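Local coordinates for attachment protein G3P (Enterobacteria phage Ike, PDB 4EO0) that binds the N-pilus of the host bacterium through this domain, at the tip of the filamentous phage, probably as an early step of infection, at residues D47-A52 with L74-T79; C80-S85 with I95-E100; K19-K24 with K33-Q38; P68-R73 with I103-P108. One frame throughout, in Å; residues are numbered along the deposited sequence.

Contact 1 (D47-A52 with L74-T79); sequences DAKASA and LVTGDT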
loop_
_atom_site.group_PDB
_atom_site.type_symbol
_atom_site.label_atom_id
_atom_site.label_comp_id
_atom_site.label_asym_id
_atom_site.label_seq_id
_atom_site.Cartn_x
_atom_site.Cartn_y
_atom_site.Cartn_z
ATOM N N ASP A 47 -4.460 0.821 -2.116
ATOM C CA ASP A 47 -3.723 1.817 -2.885
ATOM C C ASP A 47 -2.334 1.284 -3.249
ATOM O O ASP A 47 -1.884 1.461 -4.383
ATOM C CB ASP A 47 -3.583 3.148 -2.104
ATOM C CG ASP A 47 -4.819 4.046 -2.017
ATOM O OD1 ASP A 47 -5.847 3.725 -2.664
ATOM O OD2 ASP A 47 -4.754 5.068 -1.315
ATOM N N ALA A 48 -1.674 0.624 -2.294
ATOM C CA ALA A 48 -0.324 0.024 -2.474
ATOM C C ALA A 48 -0.375 -1.023 -3.614
ATOM O O ALA A 48 0.497 -1.031 -4.507
ATOM C CB ALA A 48 0.120 -0.643 -1.146
ATOM N N LYS A 49 -1.420 -1.872 -3.605
ATOM C CA LYS A 49 -1.650 -2.904 -4.628
ATOM C C LYS A 49 -1.913 -2.291 -6.012
ATOM O O LYS A 49 -1.361 -2.770 -7.009
ATOM C CB LYS A 49 -2.790 -3.842 -4.210
ATOM C CG LYS A 49 -2.446 -4.661 -2.986
ATOM C CD LYS A 49 -3.644 -5.449 -2.542
ATOM C CE LYS A 49 -3.281 -6.366 -1.403
ATOM N NZ LYS A 49 -4.483 -7.084 -0.898
ATOM N N ALA A 50 -2.707 -1.193 -6.065
ATOM C CA ALA A 50 -3.001 -0.481 -7.301
ATOM C C ALA A 50 -1.761 0.208 -7.819
ATOM O O ALA A 50 -1.585 0.268 -9.035
ATOM C CB ALA A 50 -4.129 0.526 -7.093
ATOM N N SER A 51 -0.869 0.689 -6.912
ATOM C CA SER A 51 0.391 1.307 -7.296
ATOM C C SER A 51 1.315 0.286 -7.961
ATOM O O SER A 51 1.921 0.627 -8.982
ATOM C CB SER A 51 1.075 1.962 -6.095
ATOM O OG SER A 51 2.336 2.519 -6.464
ATOM N N ALA A 52 1.373 -0.958 -7.421
ATOM C CA ALA A 52 2.176 -2.084 -7.942
ATOM C C ALA A 52 1.679 -2.421 -9.346
ATOM O O ALA A 52 2.488 -2.591 -10.259
ATOM C CB ALA A 52 2.028 -3.299 -7.019
ATOM N N LEU A 74 2.399 -9.873 -12.492
ATOM C CA LEU A 74 2.707 -9.234 -11.229
ATOM C C LEU A 74 2.107 -10.104 -10.125
ATOM O O LEU A 74 0.903 -10.400 -10.136
ATOM C CB LEU A 74 2.126 -7.815 -11.196
ATOM C CG LEU A 74 2.170 -7.113 -9.843
ATOM C CD1 LEU A 74 3.606 -6.719 -9.428
ATOM C CD2 LEU A 74 1.295 -5.911 -9.872
ATOM N N VAL A 75 2.946 -10.531 -9.181
ATOM C CA VAL A 75 2.471 -11.300 -8.049
ATOM C C VAL A 75 2.529 -10.326 -6.883
ATOM O O VAL A 75 3.621 -9.887 -6.515
ATOM C CB VAL A 75 3.287 -12.597 -7.759
ATOM C CG1 VAL A 75 2.789 -13.284 -6.476
ATOM C CG2 VAL A 75 3.222 -13.565 -8.929
ATOM N N THR A 76 1.359 -9.970 -6.313
ATOM C CA THR A 76 1.263 -9.012 -5.213
ATOM C C THR A 76 0.993 -9.770 -3.915
ATOM O O THR A 76 0.194 -10.704 -3.937
ATOM C CB THR A 76 0.143 -7.991 -5.513
ATOM O OG1 THR A 76 0.283 -7.462 -6.836
ATOM C CG2 THR A 76 0.121 -6.842 -4.540
ATOM N N GLY A 77 1.611 -9.336 -2.824
ATOM C CA GLY A 77 1.356 -9.937 -1.526
ATOM C C GLY A 77 -0.121 -9.799 -1.198
ATOM O O GLY A 77 -0.780 -8.880 -1.692
ATOM N N ASP A 78 -0.666 -10.784 -0.498
ATOM C CA ASP A 78 -2.086 -10.804 -0.120
ATOM C C ASP A 78 -2.413 -9.685 0.859
ATOM O O ASP A 78 -3.480 -9.072 0.781
ATOM C CB ASP A 78 -2.457 -12.169 0.499
ATOM C CG ASP A 78 -2.235 -13.349 -0.438
ATOM O OD1 ASP A 78 -2.426 -13.180 -1.659
ATOM O OD2 ASP A 78 -1.953 -14.458 0.063
ATOM N N THR A 79 -1.500 -9.427 1.774
ATOM C CA THR A 79 -1.656 -8.437 2.843
ATOM C C THR A 79 -0.436 -7.523 2.902
ATOM O O THR A 79 0.654 -7.894 2.447
ATOM C CB THR A 79 -1.899 -9.138 4.205
ATOM O OG1 THR A 79 -0.788 -9.988 4.516
ATOM C CG2 THR A 79 -3.233 -9.921 4.256
HETATM O O HOH W 1 -1.557 -5.342 -7.486
#
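Lys49, on helix 38-66, reaches over Thr76 to the loop that follows strand 72-76. Its CB lies 4.2 Å from Thr76 CG2, and CG comes closer, 3.7 Å from that same methyl. Thr76 is modelled in two conformers, and the methyl contact belongs to this one. CG stands anti to the carbonyl carbon (chi1 -66°) and the chain is extended beyond it, which carries CE to 3.6 Å from Gly77 O. NZ ends the run by donating to Asp78 O at 2.8 Å, arriving 44° above the carbonyl plane. The carboxylate of Asp78 is a more distant neighbour, with OD1 6.5 Å from Lys49 NZ.

One helix turn on, Ala52 CB packs against Leu74 CD2 at 3.9 Å. Between these two points a water donates to Lys49 O at 2.6 Å and also bonds Thr76 OG1 in the same conformer. Val99 of strand 94-106 backs both Lys49 and Thr76, while Phe56 lies against Leu74.

Lys49 thus has its ammonium held by a neutral backbone carbonyl, tying the helix to the loop without a salt bridge across this contact; the cover its methylenes give the Thr76 methyl is less certain, since it rests on one of two conformers.

Contact 2 (C80-S85 with I95-E100); sequences CVYNGS and IRAQVE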
loop_
_atom_site.group_PDB
_atom_site.type_symbol
_atom_site.label_atom_id
_atom_site.label_comp_id
_atom_site.label_asym_id
_atom_site.label_seq_id
_atom_site.Cartn_x
_atom_site.Cartn_y
_atom_site.Cartn_z
ATOM N N CYS A 80 -0.620 -6.352 3.485
ATOM C CA CYS A 80 0.444 -5.371 3.621
ATOM C C CYS A 80 1.123 -5.527 4.944
ATOM O O CYS A 80 0.592 -6.196 5.835
ATOM C CB CYS A 80 -0.117 -3.957 3.486
ATOM S SG CYS A 80 -0.592 -3.520 1.806
ATOM N N VAL A 81 2.281 -4.858 5.074
ATOM C CA VAL A 81 3.027 -4.642 6.318
ATOM C C VAL A 81 2.886 -3.132 6.557
ATOM O O VAL A 81 3.102 -2.329 5.633
ATOM C CB VAL A 81 4.496 -5.088 6.281
ATOM C CG1 VAL A 81 5.234 -4.674 7.569
ATOM C CG2 VAL A 81 4.582 -6.588 6.061
ATOM N N TYR A 82 2.507 -2.765 7.777
ATOM C CA TYR A 82 2.273 -1.377 8.175
ATOM C C TYR A 82 3.289 -0.896 9.170
ATOM O O TYR A 82 3.858 -1.701 9.907
ATOM C CB TYR A 82 0.866 -1.220 8.792
ATOM C CG TYR A 82 -0.245 -1.754 7.923
ATOM C CD1 TYR A 82 -0.567 -3.109 7.923
ATOM C CD2 TYR A 82 -0.946 -0.913 7.060
ATOM C CE1 TYR A 82 -1.569 -3.614 7.091
ATOM C CE2 TYR A 82 -1.953 -1.407 6.228
ATOM C CZ TYR A 82 -2.245 -2.762 6.233
ATOM O OH TYR A 82 -3.247 -3.262 5.443
ATOM N N ASN A 83 3.501 0.423 9.231
ATOM C CA ASN A 83 4.414 1.016 10.230
ATOM C C ASN A 83 3.656 1.638 11.416
ATOM O O ASN A 83 4.197 2.480 12.131
ATOM C CB ASN A 83 5.367 2.024 9.574
ATOM C CG ASN A 83 4.712 3.318 9.138
ATOM O OD1 ASN A 83 3.496 3.437 9.068
ATOM N ND2 ASN A 83 5.505 4.320 8.839
ATOM N N GLY A 84 2.402 1.255 11.588
ATOM C CA GLY A 84 1.586 1.784 12.678
ATOM C C GLY A 84 0.281 1.057 12.764
ATOM O O GLY A 84 -0.111 0.332 11.847
ATOM N N SER A 85 -0.376 1.262 13.874
ATOM C CA SER A 85 -1.662 0.664 14.206
ATOM C C SER A 85 -2.716 1.743 14.171
ATOM O O SER A 85 -2.394 2.899 14.484
ATOM C CB SER A 85 -1.616 0.086 15.621
ATOM O OG SER A 85 -0.840 -1.095 15.629
ATOM N N ILE A 95 0.130 6.494 8.332
ATOM C CA ILE A 95 0.612 5.112 8.351
ATOM C C ILE A 95 0.906 4.749 6.912
ATOM O O ILE A 95 0.093 5.030 6.034
ATOM C CB ILE A 95 -0.397 4.115 8.982
ATOM C CG1 ILE A 95 -0.491 4.335 10.495
ATOM C CG2 ILE A 95 -0.038 2.647 8.697
ATOM C CD1 ILE A 95 -1.666 3.614 11.197
ATOM N N ARG A 96 2.041 4.083 6.674
ATOM C CA ARG A 96 2.449 3.583 5.372
ATOM C C ARG A 96 2.045 2.131 5.319
ATOM O O ARG A 96 2.341 1.396 6.253
ATOM C CB ARG A 96 3.969 3.652 5.256
ATOM C CG ARG A 96 4.517 5.052 5.129
ATOM C CD ARG A 96 6.025 5.042 4.994
ATOM N NE ARG A 96 6.498 6.398 4.708
ATOM C CZ ARG A 96 6.790 6.831 3.487
ATOM N NH1 ARG A 96 6.714 6.006 2.447
ATOM N NH2 ARG A 96 7.193 8.080 3.299
ATOM N N ALA A 97 1.343 1.732 4.254
ATOM C CA ALA A 97 0.963 0.343 3.959
ATOM C C ALA A 97 1.892 -0.044 2.817
ATOM O O ALA A 97 1.903 0.615 1.784
ATOM C CB ALA A 97 -0.497 0.274 3.496
ATOM N N GLN A 98 2.717 -1.055 3.034
ATOM C CA GLN A 98 3.638 -1.529 2.000
ATOM C C GLN A 98 3.234 -2.912 1.541
ATOM O O GLN A 98 3.022 -3.809 2.365
ATOM C CB GLN A 98 5.094 -1.551 2.481
ATOM C CG GLN A 98 5.748 -0.161 2.518
ATOM C CD GLN A 98 7.109 -0.149 3.141
ATOM O OE1 GLN A 98 7.726 -1.194 3.400
ATOM N NE2 GLN A 98 7.647 1.040 3.324
ATOM N N VAL A 99 3.115 -3.091 0.215
ATOM C CA VAL A 99 2.845 -4.409 -0.354
ATOM C C VAL A 99 4.069 -4.859 -1.171
ATOM O O VAL A 99 4.710 -4.034 -1.871
ATOM C CB VAL A 99 1.498 -4.488 -1.143
ATOM C CG1 VAL A 99 1.591 -3.842 -2.541
ATOM C CG2 VAL A 99 1.015 -5.949 -1.256
ATOM N N GLU A 100 4.344 -6.167 -1.168
ATOM C CA GLU A 100 5.391 -6.671 -2.056
ATOM C C GLU A 100 4.787 -6.864 -3.443
ATOM O O GLU A 100 3.701 -7.421 -3.559
ATOM C CB GLU A 100 5.981 -8.011 -1.551
ATOM C CG GLU A 100 6.802 -7.956 -0.260
ATOM C CD GLU A 100 7.476 -9.267 0.082
ATOM O OE1 GLU A 100 7.061 -10.312 -0.470
ATOM O OE2 GLU A 100 8.427 -9.258 0.896
HETATM O O HOH W 2 4.745 -0.207 5.903
#
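Val81 O accepts from two donors, Gln98 N at 2.9 Å and a water at 2.7 Å. That water also donates to Arg96 O, linking two carbonyls across the strands. Val81 N returns a bond to Gln98 O at 3.0 Å and completes an antiparallel hydrogen-bonded pair. Next along, Tyr82 and Ala97 form a non-hydrogen-bonded pair, in which Tyr82 CE2 touches Ala97 CB at 3.5 Å and Ile95 CG2 lies at the ring edge.

Beyond Tyr82 the ladder changes. Asn83 N makes a weak bond of 3.3 Å to Arg96 O, and the return bond from Arg96 N goes to the side-chain oxygen OD1 of Asn83 at 2.9 Å, where the backbone carbonyl would accept in a regular ladder. The torsion that sets Asn83 CG between its own backbone N and carbonyl carbon (chi1 72°) puts CG beside Arg96, whose N stands 45° above the amide plane as it donates to OD1.

The short strand 81-82 pairs here with strand 94-106, whose other side is bonded to strand 12-24 in the antiparallel sheet. Tyr82, Ile95 and Ala97 face helix 38-66, meeting Leu41, Ala44 and Cys45. Cys80 SG packs on Val99 CB at 3.7 Å and is joined by a disulfide to Cys45 of that helix. At the other end, Ile95 CD1 rests 3.6 Å from Gly84 C.

Contact 3 (K19-K24 with K33-Q38); sequences KTVESK and KEVITQ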
loop_
_atom_site.group_PDB
_atom_site.type_symbol
_atom_site.label_atom_id
_atom_site.label_comp_id
_atom_site.label_asym_id
_atom_site.label_seq_id
_atom_site.Cartn_x
_atom_site.Cartn_y
_atom_site.Cartn_z
ATOM N N LYS A 19 -7.245 12.011 10.385
ATOM C CA LYS A 19 -8.326 12.986 10.246
ATOM C C LYS A 19 -8.552 13.607 11.614
ATOM O O LYS A 19 -8.396 12.919 12.628
ATOM C CB LYS A 19 -9.601 12.307 9.716
ATOM C CG LYS A 19 -9.494 11.955 8.241
ATOM C CD LYS A 19 -10.568 10.996 7.778
ATOM C CE LYS A 19 -10.419 10.711 6.304
ATOM N NZ LYS A 19 -11.353 9.653 5.848
ATOM N N THR A 20 -8.852 14.921 11.652
ATOM C CA THR A 20 -9.084 15.642 12.906
ATOM C C THR A 20 -10.455 15.295 13.473
ATOM O O THR A 20 -11.442 15.302 12.730
ATOM C CB THR A 20 -8.912 17.159 12.708
ATOM O OG1 THR A 20 -7.774 17.401 11.877
ATOM C CG2 THR A 20 -8.757 17.912 14.032
ATOM N N VAL A 21 -10.508 14.978 14.786
ATOM C CA VAL A 21 -11.748 14.647 15.509
ATOM C C VAL A 21 -11.837 15.455 16.805
ATOM O O VAL A 21 -10.880 15.490 17.581
ATOM C CB VAL A 21 -11.942 13.110 15.719
ATOM C CG1 VAL A 21 -13.029 12.798 16.752
ATOM C CG2 VAL A 21 -12.253 12.409 14.395
ATOM N N GLU A 22 -12.982 16.126 17.009
ATOM C CA GLU A 22 -13.267 16.922 18.201
ATOM C C GLU A 22 -14.162 16.119 19.138
ATOM O O GLU A 22 -15.107 15.465 18.690
ATOM C CB GLU A 22 -13.957 18.255 17.839
ATOM C CG GLU A 22 -13.163 19.181 16.928
ATOM C CD GLU A 22 -11.836 19.689 17.461
ATOM O OE1 GLU A 22 -11.834 20.414 18.482
ATOM O OE2 GLU A 22 -10.797 19.386 16.831
ATOM N N SER A 23 -13.851 16.169 20.438
ATOM C CA SER A 23 -14.594 15.501 21.508
ATOM C C SER A 23 -14.373 16.257 22.819
ATOM O O SER A 23 -13.674 17.271 22.830
ATOM C CB SER A 23 -14.147 14.046 21.647
ATOM O OG SER A 23 -12.768 13.942 21.961
ATOM N N LYS A 24 -14.984 15.779 23.915
ATOM C CA LYS A 24 -14.867 16.366 25.251
ATOM C C LYS A 24 -14.390 15.276 26.200
ATOM O O LYS A 24 -14.755 14.115 26.006
ATOM C CB LYS A 24 -16.233 16.906 25.734
ATOM C CG LYS A 24 -16.852 17.964 24.823
ATOM C CD LYS A 24 -17.224 19.227 25.579
ATOM C CE LYS A 24 -17.657 20.343 24.656
ATOM N NZ LYS A 24 -16.509 20.959 23.937
ATOM N N LYS A 33 -8.287 15.427 18.591
ATOM C CA LYS A 33 -7.572 14.186 18.262
ATOM C C LYS A 33 -7.355 13.989 16.753
ATOM O O LYS A 33 -8.145 14.484 15.944
ATOM C CB LYS A 33 -8.290 12.957 18.858
ATOM C CG LYS A 33 -8.279 12.885 20.388
ATOM C CD LYS A 33 -7.113 12.059 20.917
ATOM C CE LYS A 33 -7.165 11.886 22.414
ATOM N NZ LYS A 33 -6.127 10.934 22.885
ATOM N N GLU A 34 -6.300 13.238 16.389
ATOM C CA GLU A 34 -5.960 12.887 14.999
ATOM C C GLU A 34 -6.117 11.376 14.895
ATOM O O GLU A 34 -5.361 10.643 15.537
ATOM C CB GLU A 34 -4.553 13.368 14.635
ATOM C CG GLU A 34 -4.493 14.875 14.454
ATOM C CD GLU A 34 -5.207 15.434 13.240
ATOM O OE1 GLU A 34 -5.272 14.745 12.195
ATOM O OE2 GLU A 34 -5.661 16.595 13.325
ATOM N N VAL A 35 -7.141 10.932 14.121
ATOM C CA VAL A 35 -7.578 9.534 14.012
ATOM C C VAL A 35 -7.281 8.819 12.675
ATOM O O VAL A 35 -7.537 9.361 11.600
ATOM C CB VAL A 35 -9.090 9.427 14.382
ATOM C CG1 VAL A 35 -9.531 7.977 14.585
ATOM C CG2 VAL A 35 -9.428 10.257 15.619
ATOM N N ILE A 36 -6.812 7.558 12.774
ATOM C CA ILE A 36 -6.597 6.644 11.668
ATOM C C ILE A 36 -7.401 5.387 12.071
ATOM O O ILE A 36 -7.229 4.875 13.179
ATOM C CB ILE A 36 -5.131 6.319 11.325
ATOM C CG1 ILE A 36 -4.363 7.604 10.970
ATOM C CG2 ILE A 36 -5.102 5.335 10.138
ATOM C CD1 ILE A 36 -2.887 7.433 10.574
ATOM N N THR A 37 -8.288 4.918 11.185
ATOM C CA THR A 37 -9.103 3.736 11.482
ATOM C C THR A 37 -8.526 2.510 10.773
ATOM O O THR A 37 -7.692 2.646 9.869
ATOM C CB THR A 37 -10.553 3.938 10.994
ATOM O OG1 THR A 37 -10.541 3.870 9.562
ATOM C CG2 THR A 37 -11.197 5.234 11.498
ATOM N N GLN A 38 -9.029 1.312 11.132
ATOM C CA GLN A 38 -8.639 0.071 10.480
ATOM C C GLN A 38 -9.057 0.084 9.006
ATOM O O GLN A 38 -8.290 -0.366 8.170
ATOM C CB GLN A 38 -9.210 -1.151 11.204
ATOM C CG GLN A 38 -8.756 -2.490 10.629
ATOM C CD GLN A 38 -7.247 -2.657 10.581
ATOM O OE1 GLN A 38 -6.516 -2.311 11.513
ATOM N NE2 GLN A 38 -6.744 -3.174 9.472
#
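A bend at chi2 of Glu34 (-69°) folds the chain so that CD lies beside Thr20, whose OG1 lies anti to its carbonyl carbon (chi1 -42°), and the two side chains meet across the strands. Thr20 OG1 donates to Glu34 OE2 at 2.7 Å, reaching the carboxylate on its syn side and somewhat out of its plane. The other oxygen, OE1, is hydrogen-bonded to the hydroxyl of Ser18, which precedes the 19-24 segment in the same strand.

Thr20 and Glu34 are a non-hydrogen-bonded pair set between two hydrogen-bonded ones in the beta hairpin of strands 12-24 and 30-36. Val35 N donates to Lys19 O at 2.8 Å and Lys19 N to Val35 O at 2.9 Å. On the other side of Thr20, Val21 N bonds Lys33 O at 2.7 Å and Lys33 N bonds Val21 O at 2.8 Å. The short strand segments run 127° apart, a strong twist for an antiparallel pair. On the sheet face opposite Thr20 and Glu34, Val21 CG2 meets Val35 CG2 at 3.8 Å in this conformer of Val35. Glu34 O accepts from Trp93 NE1, and strand 87-89 adjoins the hairpin along strand 30-36.

The carboxylate of Glu34 is buried yet has a hydroxyl partner at each oxygen, which is consistent with its remaining charged without a basic partner from the two segments.

Contact 4 (P68-R73 with I103-P108); sequences PNSQFR and IQRSVP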
loop_
_atom_site.group_PDB
_atom_site.type_symbol
_atom_site.label_atom_id
_atom_site.label_comp_id
_atom_site.label_asym_id
_atom_site.label_seq_id
_atom_site.Cartn_x
_atom_site.Cartn_y
_atom_site.Cartn_z
ATOM N N PRO A 68 10.434 -11.174 -25.968
ATOM C CA PRO A 68 9.199 -11.294 -26.757
ATOM C C PRO A 68 8.533 -12.656 -26.765
ATOM O O PRO A 68 7.383 -12.742 -27.195
ATOM C CB PRO A 68 9.638 -10.886 -28.155
ATOM C CG PRO A 68 11.032 -11.241 -28.213
ATOM C CD PRO A 68 11.592 -10.935 -26.857
ATOM N N ASN A 69 9.230 -13.699 -26.283
ATOM C CA ASN A 69 8.698 -15.062 -26.230
ATOM C C ASN A 69 8.163 -15.416 -24.852
ATOM O O ASN A 69 7.803 -16.567 -24.613
ATOM C CB ASN A 69 9.768 -16.056 -26.653
ATOM C CG ASN A 69 10.258 -15.865 -28.060
ATOM O OD1 ASN A 69 11.415 -16.153 -28.363
ATOM N ND2 ASN A 69 9.412 -15.335 -28.938
ATOM N N SER A 70 8.122 -14.430 -23.931
ATOM C CA SER A 70 7.641 -14.659 -22.579
ATOM C C SER A 70 6.315 -13.971 -22.338
ATOM O O SER A 70 5.937 -13.055 -23.063
ATOM C CB SER A 70 8.659 -14.132 -21.566
ATOM O OG SER A 70 9.903 -14.812 -21.625
ATOM N N GLN A 71 5.617 -14.424 -21.291
ATOM C CA GLN A 71 4.412 -13.814 -20.746
ATOM C C GLN A 71 4.898 -13.180 -19.437
ATOM O O GLN A 71 5.944 -13.586 -18.916
ATOM C CB GLN A 71 3.333 -14.862 -20.434
ATOM C CG GLN A 71 2.661 -15.443 -21.683
ATOM C CD GLN A 71 1.618 -14.531 -22.289
ATOM O OE1 GLN A 71 1.832 -13.908 -23.334
ATOM N NE2 GLN A 71 0.449 -14.465 -21.672
ATOM N N PHE A 72 4.179 -12.176 -18.924
ATOM C CA PHE A 72 4.597 -11.495 -17.707
ATOM C C PHE A 72 3.454 -11.411 -16.749
ATOM O O PHE A 72 2.285 -11.442 -17.161
ATOM C CB PHE A 72 5.116 -10.062 -18.016
ATOM C CG PHE A 72 6.113 -10.044 -19.142
ATOM C CD1 PHE A 72 7.431 -10.440 -18.932
ATOM C CD2 PHE A 72 5.715 -9.733 -20.434
ATOM C CE1 PHE A 72 8.316 -10.550 -20.002
ATOM C CE2 PHE A 72 6.606 -9.825 -21.494
ATOM C CZ PHE A 72 7.905 -10.207 -21.265
ATOM N N ARG A 73 3.781 -11.345 -15.455
ATOM C CA ARG A 73 2.774 -11.178 -14.435
ATOM C C ARG A 73 3.317 -10.443 -13.260
ATOM O O ARG A 73 4.524 -10.451 -13.005
ATOM C CB ARG A 73 2.126 -12.515 -14.028
ATOM C CG ARG A 73 3.018 -13.369 -13.162
ATOM C CD ARG A 73 2.407 -14.703 -12.857
ATOM N NE ARG A 73 3.226 -15.380 -11.865
ATOM C CZ ARG A 73 2.937 -16.552 -11.315
ATOM N NH1 ARG A 73 1.854 -17.226 -11.696
ATOM N NH2 ARG A 73 3.750 -17.084 -10.415
ATOM N N ILE A 103 7.535 -8.654 -10.041
ATOM C CA ILE A 103 7.358 -8.675 -11.488
ATOM C C ILE A 103 8.056 -9.918 -12.011
ATOM O O ILE A 103 9.243 -10.126 -11.739
ATOM C CB ILE A 103 7.931 -7.370 -12.071
ATOM C CG1 ILE A 103 7.105 -6.157 -11.596
ATOM C CG2 ILE A 103 7.955 -7.454 -13.611
ATOM C CD1 ILE A 103 7.726 -4.805 -11.971
ATOM N N GLN A 104 7.289 -10.787 -12.661
ATOM C CA GLN A 104 7.793 -12.069 -13.137
ATOM C C GLN A 104 7.629 -12.296 -14.631
ATOM O O GLN A 104 6.805 -11.650 -15.295
ATOM C CB GLN A 104 7.084 -13.223 -12.380
ATOM C CG GLN A 104 7.211 -13.194 -10.858
ATOM C CD GLN A 104 6.554 -14.359 -10.181
ATOM O OE1 GLN A 104 5.728 -15.073 -10.748
ATOM N NE2 GLN A 104 6.867 -14.538 -8.913
ATOM N N ARG A 105 8.421 -13.245 -15.160
ATOM C CA ARG A 105 8.347 -13.647 -16.558
ATOM C C ARG A 105 8.312 -15.170 -16.647
ATOM O O ARG A 105 8.856 -15.858 -15.785
ATOM C CB ARG A 105 9.498 -13.067 -17.400
ATOM C CG ARG A 105 10.822 -13.818 -17.293
ATOM C CD ARG A 105 11.896 -13.115 -18.071
ATOM N NE ARG A 105 13.188 -13.768 -17.899
ATOM C CZ ARG A 105 13.694 -14.662 -18.741
ATOM N NH1 ARG A 105 13.023 -15.014 -19.834
ATOM N NH2 ARG A 105 14.872 -15.217 -18.497
ATOM N N SER A 106 7.670 -15.685 -17.681
ATOM C CA SER A 106 7.618 -17.131 -17.898
ATOM C C SER A 106 8.939 -17.510 -18.582
ATOM O O SER A 106 9.457 -16.724 -19.380
ATOM C CB SER A 106 6.422 -17.511 -18.762
ATOM O OG SER A 106 6.495 -16.879 -20.027
ATOM N N VAL A 107 9.535 -18.648 -18.211
ATOM C CA VAL A 107 10.815 -19.058 -18.807
ATOM C C VAL A 107 10.676 -20.431 -19.482
ATOM O O VAL A 107 10.247 -21.379 -18.821
ATOM C CB VAL A 107 12.023 -18.978 -17.820
ATOM C CG1 VAL A 107 13.328 -19.398 -18.500
ATOM C CG2 VAL A 107 12.176 -17.570 -17.250
ATOM N N PRO A 108 11.029 -20.552 -20.791
ATOM C CA PRO A 108 10.907 -21.857 -21.468
ATOM C C PRO A 108 11.832 -22.943 -20.884
ATOM O O PRO A 108 13.069 -22.862 -21.069
ATOM C CB PRO A 108 11.219 -21.536 -22.930
ATOM C CG PRO A 108 12.032 -20.288 -22.889
ATOM C CD PRO A 108 11.530 -19.510 -21.712
#
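This is an antiparallel strand pairing near the C-terminal end of the modelled chain, where the start of strand 72-76 joins the end of strand 94-106. Arg73 and Gln104 form its hydrogen-bonded pair, with Gln104 N to Arg73 O at 2.8 Å and Arg73 N to Gln104 O at 3.0 Å. Gln104 OE1 takes two donors from one guanidinium, Arg73 NE at 2.8 Å and NH2 also at 2.8 Å. It lies only 7° out of the guanidinium plane, so Arg73 holds it side-on.

Phe72 pairs with Arg105 without backbone bonds, and its CD1 touches Arg105 CB at 3.7 Å in one of two Arg105 conformers. Beyond Phe72 the ladder is half regular: Ser106 N still donates to Gln71 O, but Gln71 N donates almost straight (177°) to Ser106 OG at 2.9 Å, and Ser70 OG donates to Ser106 O at 3.0 Å. Trp4 makes a cation-pi contact with Arg73, and Phe56 and Leu63 of helix 38-66 cover Phe72.

Gln104 NE2 is bonded to Asp102, so the amide lies between a cation at its oxygen and an anion at its nitrogen. Such a setting would polarise it and should fix which end is oxygen.

Overall arrangement
The four contacts are strung along an elongated domain, all reaching one antiparallel sheet. Contact 3, at the hairpin, and contact 4, beside the C-terminal end, lie on opposite sides of the chain's centre, about 46 Å apart between centres. Contacts 1 and 2 sit between them, 12 Å apart by centres, and touch through Gly77 N and Glu100 O (2.9 Å, a probable hydrogen bond). Strand 72-76 is shared by contacts 1 and 4, whose centres are 19 Å apart, and strand 94-106 by contacts 2 and 4. Contact 3 meets contact 2 where Ile36 CD1 packs 3.9 Å from Ile95 N. Helix 38-66 enters contact 1 directly and follows strand 30-36 of contact 3 in the chain.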